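Local coordinates for p22 protein (Trypanosoma brucei, PDB 3JV1), which probably acts as an accessory factor for RNA editing of the cytochrome oxidase subunit II transcript in trypanosome mitochondria, at residues K83-G88 against V101-D106. Residues are numbered along the deposited sequence; the frame is centred on the assembly and turned at random.
Sequences KALVFG and VCFRHD
Lys-83 and Phe-103 meet at the rim of the ring: the lysine CD comes to the edge, near the ring plane, 3.8 Å from CZ. From there the lysine chain, extended as far as CE, bends at chi4 (-60°) and delivers NZ to the edge of the His-105 imidazole. NZ lies 3.2 Å from ND1, a rather long hydrogen bond with NZ close to the ring plane. One face of that imidazole rests on Phe-103 CE2, while NE2, the other ring nitrogen, bonds Glu-172 of the second subunit, so both nitrogens are held. Phe-103 itself turns CG anti to its backbone N (chi1 -172°), and one face of the ring lies over Ala-84 O, which is 3.6 Å from CD1. Phe-180 of the second subunit packs edge-to-face with the same ring.

Strands 83-92 and 95-104 form an antiparallel beta hairpin, the last of the meander that makes up the sheet in this MAM33-family fold. Ala-84/Arg-104 and Val-86/Cys-102 are its hydrogen-bonded pairs here, each closed by two backbone bonds, among them Arg-104 N to Ala-84 O at 2.8 Å.

On the face with Phe-103, Leu-85 sets CD2 against Val-101 CG1 at 3.7 Å. The side chains of Phe-87 and Val-101 lie side by side, pointing the same way, with Val-101 CG2 3.8 Å from Phe-87 CD1, and helix 135-146 packs on this row through Tyr-144, Leu-145 and Phe-141. On the other face, Val-86 CG2 touches Arg-104 CG at 3.9 Å, the two side chains crossing at about a right angle. The Arg-104 chain bends beyond CG, and one face of its guanidinium, toward the rim, lies over Cys-102 CB, with NH1 bonded to the carbonyl O of Tyr-125 and, less directly, to that of Phe-103.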
ATOM      1  N   LYS A  83      16.099  17.370 -12.253  1.00 34.94           N
ATOM      2  CA  LYS A  83      14.663  17.426 -11.982  1.00 35.02           C
ATOM      3  C   LYS A  83      13.927  16.429 -12.872  1.00 34.27           C
ATOM      4  O   LYS A  83      14.478  15.943 -13.855  1.00 33.88           O
ATOM      5  CB  LYS A  83      14.128  18.834 -12.245  1.00 33.88           C
ATOM      6  CG  LYS A  83      14.794  19.913 -11.416  1.00 38.63           C
ATOM      7  CD  LYS A  83      14.223  21.295 -11.747  1.00 41.24           C
ATOM      8  CE  LYS A  83      14.936  22.392 -10.968  1.00 43.70           C
ATOM      9  NZ  LYS A  83      14.799  22.201  -9.492  1.00 46.03           N
ATOM     10  N   ALA A  84      12.681  16.123 -12.534  1.00 32.01           N
ATOM     11  CA  ALA A  84      11.923  15.191 -13.348  1.00 32.89           C
ATOM     12  C   ALA A  84      10.442  15.512 -13.475  1.00 31.47           C
ATOM     13  O   ALA A  84       9.804  15.989 -12.540  1.00 29.85           O
ATOM     14  CB  ALA A  84      12.089  13.778 -12.805  1.00 31.74           C
ATOM     15  N   LEU A  85       9.915  15.245 -14.664  1.00 31.49           N
ATOM     16  CA  LEU A  85       8.503  15.413 -14.961  1.00 30.85           C
ATOM     17  C   LEU A  85       8.071  13.950 -14.902  1.00 33.21           C
ATOM     18  O   LEU A  85       8.599  13.120 -15.646  1.00 32.32           O
ATOM     19  CB  LEU A  85       8.309  15.945 -16.382  1.00 33.37           C
ATOM     20  CG  LEU A  85       7.355  17.119 -16.615  1.00 35.19           C
ATOM     21  CD1 LEU A  85       7.238  17.374 -18.111  1.00 31.75           C
ATOM     22  CD2 LEU A  85       5.998  16.838 -16.009  1.00 33.36           C
ATOM     23  N   VAL A  86       7.135  13.630 -14.013  1.00 31.85           N
ATOM     24  CA  VAL A  86       6.679  12.259 -13.853  1.00 31.51           C
ATOM     25  C   VAL A  86       5.218  12.053 -14.240  1.00 31.76           C
ATOM     26  O   VAL A  86       4.317  12.602 -13.613  1.00 32.00           O
ATOM     27  CB  VAL A  86       6.893  11.793 -12.393  1.00 32.37           C
ATOM     28  CG1 VAL A  86       6.565  10.312 -12.260  1.00 32.53           C
ATOM     29  CG2 VAL A  86       8.341  12.053 -11.976  1.00 31.56           C
ATOM     30  N   PHE A  87       4.999  11.253 -15.278  1.00 30.85           N
ATOM     31  CA  PHE A  87       3.663  10.952 -15.780  1.00 31.14           C
ATOM     32  C   PHE A  87       3.149   9.620 -15.242  1.00 33.39           C
ATOM     33  O   PHE A  87       3.760   8.570 -15.475  1.00 33.57           O
ATOM     34  CB  PHE A  87       3.677  10.882 -17.308  1.00 31.21           C
ATOM     35  CG  PHE A  87       4.004  12.189 -17.982  1.00 33.27           C
ATOM     36  CD1 PHE A  87       2.986  13.059 -18.377  1.00 30.09           C
ATOM     37  CD2 PHE A  87       5.326  12.553 -18.213  1.00 29.65           C
ATOM     38  CE1 PHE A  87       3.288  14.269 -18.994  1.00 33.74           C
ATOM     39  CE2 PHE A  87       5.641  13.766 -18.833  1.00 29.87           C
ATOM     40  CZ  PHE A  87       4.619  14.626 -19.225  1.00 31.27           C
ATOM     41  N   GLY A  88       2.036   9.670 -14.516  1.00 32.38           N
ATOM     42  CA  GLY A  88       1.434   8.461 -13.990  1.00 32.88           C
ATOM     43  C   GLY A  88       0.507   8.021 -15.099  1.00 34.72           C
ATOM     44  O   GLY A  88      -0.437   8.740 -15.435  1.00 33.79           O
ATOM     45  N   VAL A 101       0.156  13.884 -13.591  1.00 31.10           N
ATOM     46  CA  VAL A 101       1.349  14.576 -14.057  1.00 29.78           C
ATOM     47  C   VAL A 101       1.911  15.276 -12.831  1.00 29.55           C
ATOM     48  O   VAL A 101       1.283  16.187 -12.285  1.00 29.44           O
ATOM     49  CB  VAL A 101       1.049  15.647 -15.122  1.00 29.71           C
ATOM     50  CG1 VAL A 101       2.346  16.379 -15.484  1.00 30.12           C
ATOM     51  CG2 VAL A 101       0.449  15.009 -16.354  1.00 31.09           C
ATOM     52  N   CYS A 102       3.079  14.826 -12.385  1.00 29.60           N
ATOM     53  CA  CYS A 102       3.735  15.399 -11.222  1.00 32.56           C
ATOM     54  C   CYS A 102       5.067  15.987 -11.635  1.00 32.81           C
ATOM     55  O   CYS A 102       5.647  15.603 -12.656  1.00 31.41           O
ATOM     56  CB  CYS A 102       4.021  14.322 -10.170  1.00 33.59           C
ATOM     57  SG  CYS A 102       2.635  13.278  -9.775  1.00 40.09           S
ATOM     58  N   PHE A 103       5.545  16.932 -10.835  1.00 32.83           N
ATOM     59  CA  PHE A 103       6.848  17.509 -11.082  1.00 33.22           C
ATOM     60  C   PHE A 103       7.686  17.272  -9.836  1.00 31.53           C
ATOM     61  O   PHE A 103       7.235  17.517  -8.722  1.00 32.90           O
ATOM     62  CB  PHE A 103       6.788  19.003 -11.359  1.00 30.56           C
ATOM     63  CG  PHE A 103       8.110  19.562 -11.796  1.00 33.84           C
ATOM     64  CD1 PHE A 103       8.579  19.325 -13.081  1.00 34.56           C
ATOM     65  CD2 PHE A 103       8.922  20.255 -10.903  1.00 35.61           C
ATOM     66  CE1 PHE A 103       9.842  19.768 -13.473  1.00 35.83           C
ATOM     67  CE2 PHE A 103      10.186  20.699 -11.288  1.00 36.38           C
ATOM     68  CZ  PHE A 103      10.643  20.453 -12.577  1.00 36.14           C
ATOM     69  N   ARG A 104       8.902  16.780 -10.030  1.00 30.99           N
ATOM     70  CA  ARG A 104       9.790  16.513  -8.914  1.00 33.57           C
ATOM     71  C   ARG A 104      11.065  17.338  -9.003  1.00 33.39           C
ATOM     72  O   ARG A 104      11.883  17.137  -9.899  1.00 31.00           O
ATOM     73  CB  ARG A 104      10.133  15.023  -8.873  1.00 33.32           C
ATOM     74  CG  ARG A 104       8.922  14.134  -8.701  1.00 34.44           C
ATOM     75  CD  ARG A 104       8.219  14.411  -7.384  1.00 35.28           C
ATOM     76  NE  ARG A 104       7.019  13.592  -7.236  1.00 36.70           N
ATOM     77  CZ  ARG A 104       5.801  14.079  -7.029  1.00 36.34           C
ATOM     78  NH1 ARG A 104       5.607  15.393  -6.937  1.00 33.77           N
ATOM     79  NH2 ARG A 104       4.773  13.250  -6.924  1.00 36.65           N
ATOM     80  N   HIS A 105      11.225  18.273  -8.076  1.00 34.46           N
ATOM     81  CA  HIS A 105      12.415  19.111  -8.052  1.00 37.66           C
ATOM     82  C   HIS A 105      13.629  18.252  -7.709  1.00 38.68           C
ATOM     83  O   HIS A 105      14.727  18.467  -8.226  1.00 37.31           O
ATOM     84  CB  HIS A 105      12.252  20.224  -7.017  1.00 38.77           C
ATOM     85  CG  HIS A 105      11.383  21.350  -7.479  1.00 41.44           C
ATOM     86  ND1 HIS A 105      11.791  22.262  -8.428  1.00 39.72           N
ATOM     87  CD2 HIS A 105      10.119  21.699  -7.141  1.00 41.22           C
ATOM     88  CE1 HIS A 105      10.817  23.124  -8.654  1.00 39.95           C
ATOM     89  NE2 HIS A 105       9.791  22.805  -7.886  1.00 41.95           N
ATOM     90  N   ASP A 106      13.421  17.277  -6.835  1.00 37.51           N
ATOM     91  CA  ASP A 106      14.494  16.385  -6.430  1.00 38.90           C
ATOM     92  C   ASP A 106      14.489  15.180  -7.362  1.00 38.72           C
ATOM     93  O   ASP A 106      13.890  14.150  -7.053  1.00 37.36           O
ATOM     94  CB  ASP A 106      14.280  15.928  -4.987  1.00 39.00           C
ATOM     95  CG  ASP A 106      15.470  15.170  -4.434  1.00 40.42           C
ATOM     96  OD1 ASP A 106      16.249  14.618  -5.238  1.00 41.42           O
ATOM     97  OD2 ASP A 106      15.617  15.118  -3.195  1.00 39.77           O
TER